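Local coordinates for uncharacterized protein (Bacillus subtilis, PDB 5DQW) that is probably a metal-dependent phosphohydrolase of the HD superfamily acting on nucleotides, at residues L34-V39 with L62-I67. Sequence-based numbering, arbitrary orientation.
With NI (nickel (II) ion), chain D.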
# COMPACT_ATOMS: atom_id res chain seq x y z
N LEU A 34 -1.97 15.78 -0.64
CA LEU A 34 -3.15 15.06 -1.08
C LEU A 34 -3.98 14.47 0.12
O LEU A 34 -5.21 14.58 0.15
CB LEU A 34 -2.75 13.98 -2.09
CG LEU A 34 -2.18 14.55 -3.40
CD1 LEU A 34 -1.68 13.45 -4.30
CD2 LEU A 34 -3.23 15.42 -4.11
N HIS A 35 -3.30 13.90 1.12
CA HIS A 35 -3.95 13.49 2.37
C HIS A 35 -4.66 14.68 3.05
O HIS A 35 -5.80 14.57 3.41
CB HIS A 35 -2.94 12.82 3.32
CG HIS A 35 -3.38 12.78 4.76
ND1 HIS A 35 -4.32 11.87 5.23
CD2 HIS A 35 -2.99 13.50 5.83
CE1 HIS A 35 -4.50 12.07 6.53
NE2 HIS A 35 -3.70 13.04 6.92
N ILE A 36 -3.98 15.82 3.19
CA ILE A 36 -4.56 16.98 3.85
C ILE A 36 -5.80 17.46 3.11
O ILE A 36 -6.84 17.72 3.71
CB ILE A 36 -3.57 18.10 4.00
CG1 ILE A 36 -2.44 17.71 4.95
CG2 ILE A 36 -4.27 19.39 4.49
CD1 ILE A 36 -2.88 17.53 6.39
N SER A 37 -5.72 17.50 1.80
CA SER A 37 -6.82 17.97 0.96
C SER A 37 -8.03 17.07 1.05
O SER A 37 -9.16 17.56 1.22
CB SER A 37 -6.34 18.13 -0.51
OG SER A 37 -7.42 17.91 -1.41
N ARG A 38 -7.82 15.76 0.98
CA ARG A 38 -8.89 14.81 1.26
C ARG A 38 -9.52 14.96 2.64
O ARG A 38 -10.74 14.84 2.79
CB ARG A 38 -8.42 13.36 1.16
CG ARG A 38 -8.09 12.90 -0.24
CD ARG A 38 -7.95 11.38 -0.29
NE ARG A 38 -6.95 10.91 0.66
CZ ARG A 38 -5.66 10.74 0.43
NH1 ARG A 38 -5.14 11.08 -0.73
NH2 ARG A 38 -4.88 10.29 1.40
N VAL A 39 -8.69 15.15 3.66
CA VAL A 39 -9.19 15.26 5.02
C VAL A 39 -9.98 16.56 5.24
O VAL A 39 -11.02 16.55 5.92
CB VAL A 39 -8.08 15.11 6.05
CG1 VAL A 39 -8.62 15.51 7.44
CG2 VAL A 39 -7.53 13.69 6.07
N LEU A 62 -6.89 21.74 7.49
CA LEU A 62 -5.80 22.09 6.60
C LEU A 62 -4.43 22.25 7.28
O LEU A 62 -3.44 21.96 6.65
CB LEU A 62 -6.15 23.35 5.84
CG LEU A 62 -7.20 23.25 4.75
CD1 LEU A 62 -7.67 24.66 4.41
CD2 LEU A 62 -6.61 22.53 3.54
N VAL A 63 -4.38 22.68 8.54
CA VAL A 63 -3.10 22.94 9.21
C VAL A 63 -2.75 21.91 10.31
O VAL A 63 -1.71 22.04 10.94
CB VAL A 63 -3.06 24.37 9.83
CG1 VAL A 63 -3.29 25.49 8.73
CG2 VAL A 63 -4.05 24.52 11.02
N HIS A 64 -3.57 20.87 10.49
CA HIS A 64 -3.45 19.98 11.66
C HIS A 64 -2.11 19.28 11.65
O HIS A 64 -1.45 19.22 12.68
CB HIS A 64 -4.67 19.00 11.82
CG HIS A 64 -4.72 17.89 10.81
ND1 HIS A 64 -5.03 18.10 9.48
CD2 HIS A 64 -4.48 16.56 10.92
CE1 HIS A 64 -4.97 16.95 8.82
NE2 HIS A 64 -4.61 16.00 9.67
N ASP A 65 -1.68 18.86 10.47
CA ASP A 65 -0.40 18.19 10.31
C ASP A 65 0.82 19.05 10.29
O ASP A 65 1.93 18.52 10.35
CB ASP A 65 -0.40 17.34 9.04
CG ASP A 65 -1.24 16.09 9.20
OD1 ASP A 65 -2.22 16.14 9.98
OD2 ASP A 65 -0.94 15.06 8.56
N LEU A 66 0.67 20.37 10.19
CA LEU A 66 1.85 21.23 10.06
C LEU A 66 2.76 21.14 11.30
O LEU A 66 3.97 21.27 11.17
CB LEU A 66 1.48 22.67 9.77
CG LEU A 66 0.77 22.97 8.44
CD1 LEU A 66 0.59 24.46 8.29
CD2 LEU A 66 1.56 22.42 7.22
N ILE A 67 2.16 20.94 12.48
CA ILE A 67 2.94 20.82 13.70
C ILE A 67 3.29 19.37 14.06
O ILE A 67 3.89 19.14 15.09
CB ILE A 67 2.23 21.44 14.88
CG1 ILE A 67 0.93 20.68 15.24
CG2 ILE A 67 1.96 22.87 14.61
CD1 ILE A 67 0.34 21.13 16.57
NI NI D . -3.46 13.57 9.23
O HOH W 1 -2.74 11.09 9.25
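Ile36 pushes its CD1 methyl against the His64 ring and the Asp65 carboxylate carbon, and so packs the inner side of a metal site that has the HD-domain signature: a first histidine, His35, on helix 33-50, and the adjacent His64-Asp65 pair that follows Val63 in the chain. Evidence for tight packing comes from this inner half. Ile36 CD1 lies 3.3 Å from His64 CE1 and 3.6 Å from Asp65 CG, while its CG2 branch reaches the backbone, 3.5 Å from Leu62 O. Ile36 keeps CG1 beside its backbone N (chi1 -66°), aiming one branch at the metal ligands and the other at Leu62.

Beyond this apolar wedge the segments share nickel rather than hydrogen bonds. His35 NE2 binds nickel at 2.4 Å, and its ND1 is held by Asp133, fixing the ring's rotation. His64 brings NE2 to 2.7 Å from nickel, a long approach of doubtful strength because the model crowds His64 against Asp65 here; its CG stands between its backbone N and carbonyl carbon (chi1 71°), and its ND1 is hydrogen-bonded to Ala61 O. The Asp65 carboxylate is turned 40° from the His35 ring plane, and both OD1 and OD2 lie 3.0 Å from nickel, a long approach. An alanine in place of Asp65 would probably leave nickel without these two facing oxygens and open a gap beside Ile36 CD1. Asp130 also binds the metal, completing the signature, and the bound ADP lies about 5 Å from the Asp65 side chain. The looser part is the face of the metal turned from Ile36; water 1 is bound there beside the His35 ring, its O 2.6 Å from nickel.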